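Local atomic coordinates of probable oxidoreductase protein (Rhizobium etli, PDB entry 4FB5), a protein that probably acts as a nucleotide-dependent oxidoreductase of the GFO/IDH/MocA family, pairing a Rossmann-fold domain with a second domain built on a large beta-sheet. Residues Met36-Ala41 with Gly75-Glu80; Val178-Asp183 with Ile282-Tyr287; Gly277-Ile282 with Asp296-Asn301. One frame throughout, in Å; residues are numbered along the deposited sequence.

Contact 1: residues Met36-Ala41 with Gly75-Glu80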
HETATM    1  N   MSE A  36      21.870 -15.969  15.334  1.00 60.26           N
HETATM    2  CA  MSE A  36      21.304 -15.620  16.602  1.00 60.28           C
HETATM    3  C   MSE A  36      22.388 -15.274  17.642  1.00 58.52           C
HETATM    4  O   MSE A  36      22.181 -14.413  18.507  1.00 58.93           O
HETATM    5  CB  MSE A  36      20.315 -16.682  17.047  1.00 61.28           C
HETATM    6  CG  MSE A  36      18.955 -16.096  17.404  1.00 68.39           C
HETATM    7 SE   MSE A  36      18.070 -14.886  16.102  1.00 84.17          SE
HETATM    8  CE  MSE A  36      17.344 -16.258  14.876  1.00 80.36           C
ATOM      9  N   GLY A  37      23.571 -15.865  17.528  1.00 56.49           N
ATOM     10  CA  GLY A  37      24.644 -15.513  18.456  1.00 54.03           C
ATOM     11  C   GLY A  37      25.042 -14.063  18.275  1.00 52.33           C
ATOM     12  O   GLY A  37      25.184 -13.292  19.253  1.00 52.55           O
ATOM     13  N   LYS A  38      25.214 -13.689  17.013  1.00 50.23           N
ATOM     14  CA  LYS A  38      25.565 -12.316  16.652  1.00 48.64           C
ATOM     15  C   LYS A  38      24.561 -11.309  17.193  1.00 47.97           C
ATOM     16  O   LYS A  38      24.916 -10.272  17.695  1.00 47.90           O
ATOM     17  CB  LYS A  38      25.655 -12.173  15.138  1.00 47.99           C
ATOM     18  CG  LYS A  38      26.213 -10.837  14.722  1.00 46.95           C
ATOM     19  CD  LYS A  38      26.802 -10.892  13.344  1.00 43.51           C
ATOM     20  CE  LYS A  38      26.905  -9.494  12.820  1.00 39.67           C
ATOM     21  NZ  LYS A  38      27.612  -9.519  11.544  1.00 36.02           N
ATOM     22  N   CYS A  39      23.300 -11.650  17.090  1.00 47.20           N
ATOM     23  CA  CYS A  39      22.251 -10.790  17.514  1.00 47.20           C
ATOM     24  C   CYS A  39      22.162 -10.653  19.052  1.00 45.39           C
ATOM     25  O   CYS A  39      22.065  -9.534  19.555  1.00 44.85           O
ATOM     26  CB  CYS A  39      20.954 -11.297  16.900  1.00 48.00           C
ATOM     27  SG  CYS A  39      19.619 -10.110  16.983  1.00 55.61           S
ATOM     28  N   HIS A  40      22.219 -11.747  19.809  1.00 44.11           N
ATOM     29  CA  HIS A  40      22.415 -11.583  21.263  1.00 43.33           C
ATOM     30  C   HIS A  40      23.618 -10.682  21.472  1.00 42.88           C
ATOM     31  O   HIS A  40      23.544  -9.702  22.182  1.00 43.19           O
ATOM     32  CB  HIS A  40      22.718 -12.895  21.983  1.00 43.50           C
ATOM     33  CG  HIS A  40      21.529 -13.780  22.200  1.00 43.95           C
ATOM     34  ND1 HIS A  40      21.249 -14.358  23.420  1.00 43.00           N
ATOM     35  CD2 HIS A  40      20.554 -14.197  21.358  1.00 45.03           C
ATOM     36  CE1 HIS A  40      20.145 -15.074  23.327  1.00 42.48           C
ATOM     37  NE2 HIS A  40      19.708 -15.006  22.084  1.00 44.72           N
ATOM     38  N   ALA A  41      24.741 -10.983  20.830  1.00 42.45           N
ATOM     39  CA  ALA A  41      25.944 -10.230  21.159  1.00 42.68           C
ATOM     40  C   ALA A  41      25.746  -8.718  20.953  1.00 42.80           C
ATOM     41  O   ALA A  41      26.179  -7.907  21.758  1.00 42.99           O
ATOM     42  CB  ALA A  41      27.159 -10.767  20.378  1.00 42.37           C
ATOM     43  N   GLY A  75      36.962 -11.931  19.091  1.00 67.48           N
ATOM     44  CA  GLY A  75      37.449 -10.607  18.724  1.00 66.71           C
ATOM     45  C   GLY A  75      36.280  -9.801  18.201  1.00 66.55           C
ATOM     46  O   GLY A  75      35.941  -8.772  18.787  1.00 66.46           O
ATOM     47  N   GLU A  76      35.647 -10.311  17.134  1.00 65.73           N
ATOM     48  CA  GLU A  76      34.507  -9.672  16.483  1.00 65.23           C
ATOM     49  C   GLU A  76      33.456  -9.138  17.440  1.00 64.30           C
ATOM     50  O   GLU A  76      33.086  -7.975  17.364  1.00 63.62           O
ATOM     51  CB  GLU A  76      33.864 -10.607  15.452  1.00 65.61           C
ATOM     52  CG  GLU A  76      34.823 -11.041  14.338  1.00 67.56           C
ATOM     53  CD  GLU A  76      34.119 -11.420  13.031  1.00 70.37           C
ATOM     54  OE1 GLU A  76      33.095 -10.764  12.690  1.00 71.13           O
ATOM     55  OE2 GLU A  76      34.612 -12.361  12.344  1.00 68.96           O
ATOM     56  N   PHE A  77      32.996  -9.976  18.359  1.00 63.83           N
ATOM     57  CA  PHE A  77      31.895  -9.576  19.245  1.00 63.29           C
ATOM     58  C   PHE A  77      32.330  -8.847  20.514  1.00 63.91           C
ATOM     59  O   PHE A  77      31.506  -8.218  21.180  1.00 64.05           O
ATOM     60  CB  PHE A  77      31.000 -10.766  19.608  1.00 62.45           C
ATOM     61  CG  PHE A  77      30.418 -11.497  18.418  1.00 59.61           C
ATOM     62  CD1 PHE A  77      29.755 -12.711  18.611  1.00 55.74           C
ATOM     63  CD2 PHE A  77      30.541 -10.984  17.113  1.00 57.65           C
ATOM     64  CE1 PHE A  77      29.206 -13.409  17.536  1.00 57.62           C
ATOM     65  CE2 PHE A  77      30.003 -11.665  16.015  1.00 57.60           C
ATOM     66  CZ  PHE A  77      29.325 -12.888  16.219  1.00 57.63           C
ATOM     67  N   GLY A  78      33.614  -8.926  20.854  1.00 64.21           N
ATOM     68  CA  GLY A  78      34.126  -8.206  22.024  1.00 65.25           C
ATOM     69  C   GLY A  78      34.021  -8.934  23.358  1.00 65.34           C
ATOM     70  O   GLY A  78      33.665  -8.326  24.368  1.00 65.42           O
ATOM     71  N   PHE A  79      34.332 -10.229  23.334  1.00 65.76           N
ATOM     72  CA  PHE A  79      34.391 -11.101  24.510  1.00 66.91           C
ATOM     73  C   PHE A  79      35.820 -11.403  24.935  1.00 67.35           C
ATOM     74  O   PHE A  79      36.689 -11.656  24.093  1.00 66.87           O
ATOM     75  CB  PHE A  79      33.739 -12.439  24.196  1.00 67.11           C
ATOM     76  CG  PHE A  79      32.267 -12.419  24.284  1.00 68.15           C
ATOM     77  CD1 PHE A  79      31.626 -13.034  25.342  1.00 69.27           C
ATOM     78  CD2 PHE A  79      31.509 -11.769  23.319  1.00 69.79           C
ATOM     79  CE1 PHE A  79      30.246 -13.008  25.439  1.00 69.82           C
ATOM     80  CE2 PHE A  79      30.128 -11.737  23.406  1.00 69.78           C
ATOM     81  CZ  PHE A  79      29.495 -12.359  24.464  1.00 69.82           C
ATOM     82  N   GLU A  80      36.029 -11.433  26.247  1.00 68.26           N
ATOM     83  CA  GLU A  80      37.354 -11.593  26.843  1.00 69.35           C
ATOM     84  C   GLU A  80      37.927 -12.995  26.616  1.00 69.69           C
ATOM     85  O   GLU A  80      39.029 -13.141  26.087  1.00 69.58           O
ATOM     86  CB  GLU A  80      37.312 -11.197  28.330  1.00 69.54           C
ATOM     87  CG  GLU A  80      37.078  -9.672  28.541  1.00 71.76           C
ATOM     88  CD  GLU A  80      36.458  -9.278  29.905  1.00 75.17           C
ATOM     89  OE1 GLU A  80      36.753  -9.937  30.931  1.00 76.97           O
ATOM     90  OE2 GLU A  80      35.693  -8.278  29.959  1.00 75.76           O
TER
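Within the NAD-binding Rossmann fold, helix 35-44 packs through Ala41, Lys38 and Gly37 against the aromatic residues at and just after the end of helix 70-77. Gly37 fits the last glycine of a GxGxxG pattern, consistent with a dinucleotide-binding turn at the start of this helix. Phe77 gives the largest share of the buried surface. With CG beside its own backbone N (chi1 -56°), its ring reaches over to the helix and meets it obliquely. Phe77 CD1 lies 3.7 Å from Ala41 CB, and Phe77 CZ 3.8 Å from Lys38 CA. Gly37 presents bare backbone to the same ring, its C atom 4.3 Å from Phe77 CE1. The Lys38 chain crosses the phenyl group at about a right angle, Lys38 CG sitting 4.0 Å from Phe77 CZ, and then runs on extended until NZ bonds to Arg331 O and Val50 O of the second subunit. Just past Phe77, Gly78 ends the helix in a Schellman motif with positive phi (87°), and this turn brings Phe79 back toward helix 35-44. Phe79 also touches Leu59 and Leu62 of strand 58-63, and the edge of its ring, at CE2, meets Ala41 CB at 4.4 Å.

Contact 2: residues Val178-Asp183 with Ile282-Tyr287; sequences VRVEMD and IALQIY
Val178-Asp183 and Ile282-Tyr287 run antiparallel, their axes 4.5 Å apart at closest approach and 175° between their directions, with Arg179-Gln285 and Glu181-Ala283 as the hydrogen-bonded pairs. Arg179 N reaches Gln285 O at 2.9 Å and nearly straight, and the return bond from Gln285 N to Arg179 O has the same length. In the next such pair, Glu181 N lies 2.7 Å from Ala283 O. On one face of the sheet, Val178, Val180 and Met182 lie alongside Ile286, Leu284 and Ile282 and point the same way: Val178 CG2 meets Ile286 CG2, and Met182 CG meets Ile282 CG1, each at 4.1 Å. Pro214 and Leu218 of helix 206-221 cover Val180. On the other face, Ala283 CB rests 4.1 Å from Glu181 CB, and the extended Arg179 chain crosses that of Gln285 at a slant. Tyr287 CE2 lies 4.1 Å above one face of the Arg179 guanidinium, toward its rim, with the two planes 64° apart. Arg179 pairs through NH1 with Glu181, and through NH2 with Asp183, of the third subunit, while Glu181 also forms a salt bridge with Arg281 of its own chain. The two strands thus give the sheet an apolar side packed on a helix and a more polar one, where the buried charges of Arg179 and Glu181 are probably balanced within and between subunits.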
ATOM      1  N   VAL A 178      -9.766 -13.495  15.368  1.00 31.53           N
ATOM      2  CA  VAL A 178      -8.372 -13.130  15.148  1.00 30.69           C
ATOM      3  C   VAL A 178      -7.731 -13.999  14.097  1.00 29.72           C
ATOM      4  O   VAL A 178      -7.858 -15.189  14.174  1.00 29.14           O
ATOM      5  CB  VAL A 178      -7.541 -13.240  16.422  1.00 30.60           C
ATOM      6  CG1 VAL A 178      -6.068 -13.010  16.105  1.00 31.04           C
ATOM      7  CG2 VAL A 178      -8.048 -12.270  17.458  1.00 30.15           C
ATOM      8  N   ARG A 179      -7.035 -13.372  13.146  1.00 29.11           N
ATOM      9  CA  ARG A 179      -6.286 -14.032  12.064  1.00 28.43           C
ATOM     10  C   ARG A 179      -4.796 -13.781  12.213  1.00 28.97           C
ATOM     11  O   ARG A 179      -4.410 -12.658  12.518  1.00 29.50           O
ATOM     12  CB  ARG A 179      -6.738 -13.456  10.737  1.00 26.79           C
ATOM     13  CG  ARG A 179      -8.047 -14.018  10.362  1.00 25.58           C
ATOM     14  CD  ARG A 179      -8.688 -13.234   9.266  1.00 27.96           C
ATOM     15  NE  ARG A 179     -10.137 -13.434   9.158  1.00 27.87           N
ATOM     16  CZ  ARG A 179     -10.896 -12.842   8.234  1.00 30.05           C
ATOM     17  NH1 ARG A 179     -10.329 -12.013   7.361  1.00 31.50           N
ATOM     18  NH2 ARG A 179     -12.225 -13.034   8.176  1.00 28.41           N
ATOM     19  N   VAL A 180      -3.945 -14.774  11.950  1.00 29.42           N
ATOM     20  CA  VAL A 180      -2.472 -14.588  12.119  1.00 30.08           C
ATOM     21  C   VAL A 180      -1.652 -15.378  11.134  1.00 29.90           C
ATOM     22  O   VAL A 180      -1.806 -16.566  11.091  1.00 30.96           O
ATOM     23  CB  VAL A 180      -2.025 -15.019  13.510  1.00 29.69           C
ATOM     24  CG1 VAL A 180      -0.579 -14.804  13.658  1.00 32.19           C
ATOM     25  CG2 VAL A 180      -2.662 -14.146  14.466  1.00 31.82           C
ATOM     26  N   GLU A 181      -0.780 -14.765  10.342  1.00 29.73           N
ATOM     27  CA  GLU A 181      -0.134 -15.522   9.250  1.00 30.24           C
ATOM     28  C   GLU A 181       1.322 -15.423   9.460  1.00 30.26           C
ATOM     29  O   GLU A 181       1.814 -14.324   9.621  1.00 31.30           O
ATOM     30  CB  GLU A 181      -0.439 -14.938   7.865  1.00 30.01           C
ATOM     31  CG  GLU A 181      -1.901 -15.128   7.340  1.00 34.81           C
ATOM     32  CD  GLU A 181      -2.311 -14.144   6.180  1.00 42.71           C
ATOM     33  OE1 GLU A 181      -1.507 -13.934   5.231  1.00 47.55           O
ATOM     34  OE2 GLU A 181      -3.441 -13.577   6.189  1.00 45.34           O
HETATM   35  N   MSE A 182       2.048 -16.527   9.470  1.00 30.41           N
HETATM   36  CA  MSE A 182       3.505 -16.384   9.385  1.00 31.14           C
HETATM   37  C   MSE A 182       4.109 -17.080   8.188  1.00 29.77           C
HETATM   38  O   MSE A 182       4.116 -18.319   8.138  1.00 28.61           O
HETATM   39  CB  MSE A 182       4.267 -16.763  10.661  1.00 31.98           C
HETATM   40  CG  MSE A 182       5.775 -16.596  10.467  1.00 38.52           C
HETATM   41 SE   MSE A 182       6.764 -16.579  12.130  1.00 60.37          SE
HETATM   42  CE  MSE A 182       8.605 -16.086  11.611  1.00 52.39           C
ATOM     43  N   ASP A 183       4.630 -16.269   7.254  1.00 28.64           N
ATOM     44  CA  ASP A 183       5.190 -16.774   6.000  1.00 29.13           C
ATOM     45  C   ASP A 183       6.614 -16.329   5.618  1.00 28.86           C
ATOM     46  O   ASP A 183       7.010 -15.149   5.786  1.00 29.20           O
ATOM     47  CB  ASP A 183       4.261 -16.469   4.848  1.00 28.83           C
ATOM     48  CG  ASP A 183       2.832 -16.651   5.208  1.00 33.76           C
ATOM     49  OD1 ASP A 183       2.471 -17.728   5.772  1.00 36.96           O
ATOM     50  OD2 ASP A 183       2.045 -15.706   4.918  1.00 40.28           O
ATOM     51  N   ILE A 282       4.604 -11.556   9.060  1.00 26.82           N
ATOM     52  CA  ILE A 282       3.720 -12.017  10.101  1.00 27.39           C
ATOM     53  C   ILE A 282       2.573 -11.073   9.997  1.00 27.33           C
ATOM     54  O   ILE A 282       2.776  -9.860  10.174  1.00 28.14           O
ATOM     55  CB  ILE A 282       4.352 -11.799  11.470  1.00 27.84           C
ATOM     56  CG1 ILE A 282       5.611 -12.662  11.586  1.00 29.28           C
ATOM     57  CG2 ILE A 282       3.347 -12.086  12.538  1.00 27.33           C
ATOM     58  CD1 ILE A 282       6.372 -12.517  12.880  1.00 31.28           C
ATOM     59  N   ALA A 283       1.394 -11.578   9.680  1.00 26.07           N
ATOM     60  CA  ALA A 283       0.270 -10.681   9.441  1.00 26.89           C
ATOM     61  C   ALA A 283      -0.780 -10.983  10.455  1.00 28.10           C
ATOM     62  O   ALA A 283      -1.239 -12.122  10.615  1.00 28.75           O
ATOM     63  CB  ALA A 283      -0.291 -10.835   8.048  1.00 25.61           C
ATOM     64  N   LEU A 284      -1.172  -9.956  11.157  1.00 28.83           N
ATOM     65  CA  LEU A 284      -2.096 -10.146  12.236  1.00 29.44           C
ATOM     66  C   LEU A 284      -3.297  -9.255  12.032  1.00 28.66           C
ATOM     67  O   LEU A 284      -3.134  -8.068  11.788  1.00 29.16           O
ATOM     68  CB  LEU A 284      -1.355  -9.833  13.505  1.00 29.98           C
ATOM     69  CG  LEU A 284      -2.114  -9.662  14.790  1.00 33.09           C
ATOM     70  CD1 LEU A 284      -2.699 -10.972  15.135  1.00 33.67           C
ATOM     71  CD2 LEU A 284      -1.085  -9.232  15.832  1.00 33.68           C
ATOM     72  N   GLN A 285      -4.488  -9.842  12.044  1.00 27.59           N
ATOM     73  CA  GLN A 285      -5.722  -9.065  11.961  1.00 27.00           C
ATOM     74  C   GLN A 285      -6.584  -9.366  13.176  1.00 27.03           C
ATOM     75  O   GLN A 285      -6.815 -10.527  13.506  1.00 27.56           O
ATOM     76  CB  GLN A 285      -6.520  -9.355  10.688  1.00 26.61           C
ATOM     77  CG  GLN A 285      -5.715  -9.323   9.389  1.00 26.58           C
ATOM     78  CD  GLN A 285      -6.459 -10.052   8.245  1.00 29.11           C
ATOM     79  OE1 GLN A 285      -6.072 -11.172   7.824  1.00 26.23           O
ATOM     80  NE2 GLN A 285      -7.554  -9.428   7.756  1.00 27.56           N
ATOM     81  N   ILE A 286      -7.037  -8.323  13.859  1.00 27.16           N
ATOM     82  CA  ILE A 286      -7.833  -8.479  15.080  1.00 27.22           C
ATOM     83  C   ILE A 286      -9.200  -7.828  14.957  1.00 27.54           C
ATOM     84  O   ILE A 286      -9.287  -6.683  14.623  1.00 28.50           O
ATOM     85  CB  ILE A 286      -7.159  -7.829  16.243  1.00 26.66           C
ATOM     86  CG1 ILE A 286      -5.702  -8.275  16.334  1.00 25.61           C
ATOM     87  CG2 ILE A 286      -7.933  -8.143  17.500  1.00 28.31           C
ATOM     88  CD1 ILE A 286      -4.881  -7.376  17.274  1.00 20.53           C
ATOM     89  N   TYR A 287     -10.277  -8.531  15.242  1.00 28.45           N
ATOM     90  CA  TYR A 287     -11.594  -7.930  15.011  1.00 28.99           C
ATOM     91  C   TYR A 287     -12.438  -7.922  16.282  1.00 29.61           C
ATOM     92  O   TYR A 287     -12.664  -8.991  16.894  1.00 31.40           O
ATOM     93  CB  TYR A 287     -12.339  -8.606  13.871  1.00 28.30           C
ATOM     94  CG  TYR A 287     -11.678  -8.481  12.520  1.00 28.65           C
ATOM     95  CD1 TYR A 287     -11.805  -7.342  11.758  1.00 31.17           C
ATOM     96  CD2 TYR A 287     -10.960  -9.524  11.986  1.00 29.97           C
ATOM     97  CE1 TYR A 287     -11.184  -7.243  10.499  1.00 29.16           C
ATOM     98  CE2 TYR A 287     -10.337  -9.429  10.751  1.00 28.45           C
ATOM     99  CZ  TYR A 287     -10.453  -8.294  10.011  1.00 28.41           C
ATOM    100  OH  TYR A 287      -9.838  -8.211   8.765  1.00 31.37           O
TER

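Contact 3: residues Gly277-Ile282 with Asp296-Asn301; sequences GRKGRI and DQERMN
Glu298 OE1 takes two backbone N-H groups from the turn before strand 281-288: Lys279 N at 2.9 Å, meeting it nearly along its C-O axis, and Gly280 N at 3.2 Å, on its anti lone pair. Both bonds are nearly straight (at least 165°). The carboxylate gets there because the Glu298 chain is extended beyond CG (chi2 -180°), laying Glu298 CG 3.7 Å from Gly280 C. The other oxygen, Glu298 OE2, accepts from water 1 at 2.7 Å; that water also donates to Gly277 O and sits in plane at the edge of the Arg278 guanidinium. With an alanine at Glu298, the Lys279 and Gly280 amides would probably lose their shared acceptor and water 1 one of its partners. Arg281, whose NH2 is held by Glu181, lays NE over the centre of the Arg278 guanidinium, and Arg281 NH1 forms a salt bridge with Asp296 OD1 at 2.9 Å, the two flat groups 61° apart. Arg278 NE bonds to Tyr287 of the third subunit. Further along the strand, Ile282 CB lies 3.7 Å from Gln297 CB. Gln297 N donates to Ile282 O at 2.9 Å, carrying the pairing of strands 281-288 and 291-296 one step further. Asp296 OD2 accepts from Glu298 N at 3.0 Å, an Asx turn that bends the chain at the open end of this beta-hairpin.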
ATOM      1  N   GLY A 277       7.936 -15.266  -2.223  1.00 23.66           N
ATOM      2  CA  GLY A 277       7.741 -13.847  -2.108  1.00 23.61           C
ATOM      3  C   GLY A 277       7.337 -13.330  -0.743  1.00 24.13           C
ATOM      4  O   GLY A 277       7.293 -12.152  -0.541  1.00 24.79           O
ATOM      5  N   ARG A 278       7.035 -14.190   0.210  1.00 24.35           N
ATOM      6  CA  ARG A 278       6.976 -13.719   1.564  1.00 24.56           C
ATOM      7  C   ARG A 278       8.388 -13.818   2.163  1.00 25.41           C
ATOM      8  O   ARG A 278       9.050 -14.845   2.059  1.00 24.82           O
ATOM      9  CB  ARG A 278       5.981 -14.569   2.334  1.00 25.03           C
ATOM     10  CG  ARG A 278       4.570 -14.654   1.680  1.00 23.48           C
ATOM     11  CD  ARG A 278       4.001 -13.292   1.553  1.00 24.44           C
ATOM     12  NE  ARG A 278       2.543 -13.226   1.406  1.00 26.70           N
ATOM     13  CZ  ARG A 278       1.918 -12.069   1.222  1.00 23.77           C
ATOM     14  NH1 ARG A 278       2.652 -10.994   1.163  1.00 21.05           N
ATOM     15  NH2 ARG A 278       0.610 -11.988   1.063  1.00 23.55           N
ATOM     16  N   LYS A 279       8.881 -12.758   2.781  1.00 26.41           N
ATOM     17  CA  LYS A 279      10.254 -12.790   3.293  1.00 27.04           C
ATOM     18  C   LYS A 279      10.263 -12.873   4.784  1.00 28.09           C
ATOM     19  O   LYS A 279      10.976 -13.705   5.357  1.00 30.59           O
ATOM     20  CB  LYS A 279      11.066 -11.583   2.846  1.00 26.94           C
ATOM     21  CG  LYS A 279      11.117 -11.346   1.285  1.00 27.58           C
ATOM     22  CD  LYS A 279      11.397 -12.638   0.503  1.00 28.98           C
ATOM     23  CE  LYS A 279      11.681 -12.327  -0.944  1.00 30.13           C
ATOM     24  NZ  LYS A 279      11.796 -13.531  -1.829  1.00 29.66           N
ATOM     25  N   GLY A 280       9.493 -12.026   5.441  1.00 27.34           N
ATOM     26  CA  GLY A 280       9.537 -11.999   6.878  1.00 26.46           C
ATOM     27  C   GLY A 280       8.170 -11.622   7.348  1.00 26.79           C
ATOM     28  O   GLY A 280       8.056 -10.799   8.232  1.00 27.68           O
ATOM     29  N   ARG A 281       7.130 -12.210   6.743  1.00 26.37           N
ATOM     30  CA  ARG A 281       5.777 -11.761   6.958  1.00 25.98           C
ATOM     31  C   ARG A 281       5.180 -12.389   8.211  1.00 26.98           C
ATOM     32  O   ARG A 281       5.207 -13.611   8.380  1.00 27.43           O
ATOM     33  CB  ARG A 281       4.905 -12.126   5.773  1.00 25.15           C
ATOM     34  CG  ARG A 281       3.377 -11.958   6.013  1.00 24.76           C
ATOM     35  CD  ARG A 281       2.709 -12.121   4.673  1.00 29.41           C
ATOM     36  NE  ARG A 281       1.278 -12.374   4.682  1.00 30.50           N
ATOM     37  CZ  ARG A 281       0.371 -11.419   4.509  1.00 32.30           C
ATOM     38  NH1 ARG A 281       0.756 -10.156   4.313  1.00 30.79           N
ATOM     39  NH2 ARG A 281      -0.917 -11.728   4.521  1.00 31.32           N
ATOM     40  N   ILE A 282       4.604 -11.556   9.060  1.00 26.82           N
ATOM     41  CA  ILE A 282       3.720 -12.017  10.101  1.00 27.39           C
ATOM     42  C   ILE A 282       2.573 -11.073   9.997  1.00 27.33           C
ATOM     43  O   ILE A 282       2.776  -9.860  10.174  1.00 28.14           O
ATOM     44  CB  ILE A 282       4.352 -11.799  11.470  1.00 27.84           C
ATOM     45  CG1 ILE A 282       5.611 -12.662  11.586  1.00 29.28           C
ATOM     46  CG2 ILE A 282       3.347 -12.086  12.538  1.00 27.33           C
ATOM     47  CD1 ILE A 282       6.372 -12.517  12.880  1.00 31.28           C
ATOM     48  N   ASP A 296       1.556  -5.947  10.094  1.00 26.21           N
ATOM     49  CA  ASP A 296       2.328  -6.762   9.181  1.00 28.17           C
ATOM     50  C   ASP A 296       3.828  -6.515   9.414  1.00 28.68           C
ATOM     51  O   ASP A 296       4.322  -5.438   9.031  1.00 29.69           O
ATOM     52  CB  ASP A 296       2.021  -6.393   7.743  1.00 28.85           C
ATOM     53  CG  ASP A 296       2.524  -7.468   6.734  1.00 33.56           C
ATOM     54  OD1 ASP A 296       1.722  -7.845   5.831  1.00 34.97           O
ATOM     55  OD2 ASP A 296       3.706  -7.938   6.832  1.00 36.86           O
ATOM     56  N   GLN A 297       4.521  -7.508   9.990  1.00 27.49           N
ATOM     57  CA  GLN A 297       5.950  -7.494  10.265  1.00 27.34           C
ATOM     58  C   GLN A 297       6.849  -6.950   9.148  1.00 27.68           C
ATOM     59  O   GLN A 297       7.977  -6.538   9.405  1.00 27.45           O
ATOM     60  CB  GLN A 297       6.418  -8.919  10.568  1.00 27.50           C
ATOM     61  CG  GLN A 297       7.767  -8.984  11.250  1.00 28.41           C
ATOM     62  CD  GLN A 297       7.745  -8.269  12.616  1.00 30.77           C
ATOM     63  OE1 GLN A 297       6.747  -8.328  13.365  1.00 30.80           O
ATOM     64  NE2 GLN A 297       8.821  -7.593  12.934  1.00 28.39           N
ATOM     65  N   GLU A 298       6.385  -7.001   7.905  1.00 27.90           N
ATOM     66  CA  GLU A 298       7.226  -6.580   6.784  1.00 28.81           C
ATOM     67  C   GLU A 298       7.305  -5.051   6.689  1.00 28.05           C
ATOM     68  O   GLU A 298       8.166  -4.517   5.998  1.00 27.49           O
ATOM     69  CB  GLU A 298       6.773  -7.235   5.453  1.00 28.94           C
ATOM     70  CG  GLU A 298       7.322  -8.658   5.258  1.00 31.76           C
ATOM     71  CD  GLU A 298       6.885  -9.334   3.918  1.00 35.83           C
ATOM     72  OE1 GLU A 298       7.505 -10.361   3.557  1.00 31.69           O
ATOM     73  OE2 GLU A 298       5.929  -8.848   3.241  1.00 38.03           O
ATOM     74  N   ARG A 299       6.365  -4.396   7.371  1.00 28.44           N
ATOM     75  CA  ARG A 299       6.331  -2.968   7.678  1.00 29.00           C
ATOM     76  C   ARG A 299       6.129  -2.865   9.198  1.00 29.78           C
ATOM     77  O   ARG A 299       5.169  -2.289   9.705  1.00 30.08           O
ATOM     78  CB  ARG A 299       5.177  -2.321   6.936  1.00 28.38           C
ATOM     79  CG  ARG A 299       5.414  -2.381   5.454  1.00 31.42           C
ATOM     80  CD  ARG A 299       4.433  -1.589   4.651  1.00 36.09           C
ATOM     81  NE  ARG A 299       3.061  -2.033   4.894  1.00 36.91           N
ATOM     82  CZ  ARG A 299       2.592  -3.213   4.552  1.00 39.22           C
ATOM     83  NH1 ARG A 299       3.404  -4.122   3.988  1.00 42.02           N
ATOM     84  NH2 ARG A 299       1.331  -3.500   4.824  1.00 40.33           N
HETATM   85  N   MSE A 300       7.015  -3.545   9.890  1.00 30.47           N
HETATM   86  CA  MSE A 300       7.228  -3.545  11.325  1.00 32.15           C
HETATM   87  C   MSE A 300       6.913  -2.211  12.073  1.00 31.21           C
HETATM   88  O   MSE A 300       6.582  -2.169  13.276  1.00 29.59           O
HETATM   89  CB  MSE A 300       8.715  -3.745  11.440  1.00 32.30           C
HETATM   90  CG  MSE A 300       9.086  -4.793  12.324  1.00 40.84           C
HETATM   91 SE   MSE A 300      10.889  -4.476  13.087  1.00 53.42          SE
HETATM   92  CE  MSE A 300      11.892  -3.988  11.437  1.00 50.53           C
ATOM     93  N   ASN A 301       7.107  -1.112  11.367  1.00 29.66           N
ATOM     94  CA  ASN A 301       7.017   0.156  12.058  1.00 29.33           C
ATOM     95  C   ASN A 301       5.673   0.851  11.906  1.00 27.68           C
ATOM     96  O   ASN A 301       5.589   2.013  12.067  1.00 27.26           O
ATOM     97  CB  ASN A 301       8.220   1.040  11.718  1.00 28.38           C
ATOM     98  CG  ASN A 301       9.514   0.476  12.314  1.00 30.93           C
ATOM     99  OD1 ASN A 301      10.342  -0.063  11.604  1.00 30.26           O
ATOM    100  ND2 ASN A 301       9.650   0.544  13.642  1.00 30.95           N
TER
HETATM  101  O   HOH W   1       5.634 -10.266   0.929  1.00 20.02           O
HETATM  102  O   HOH W   2      -0.788  -8.249   4.408  1.00 37.48           O

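From the N terminus, contact 1 comes first: it joins helix 35-44 to the end of helix 70-77 and closes a loop of 33 residues inside the Rossmann fold, complete before the other two begin. Contacts 2 and 3 cross, since their segments alternate along the chain: 178-183, 277-282, 282-287, 296-301. Contact 2 closes a long excursion of 98 residues, joining neighbouring strands of the mixed sheet, whereas contact 3 closes the short hairpin that follows. They share Ile282, and the Glu181-Arg281 salt bridge ties them directly. Centres of contacts 1 and 2 stand 33 Å apart. Contacts 1 and 3 both touch the second subunit; contacts 2 and 3 both touch the third.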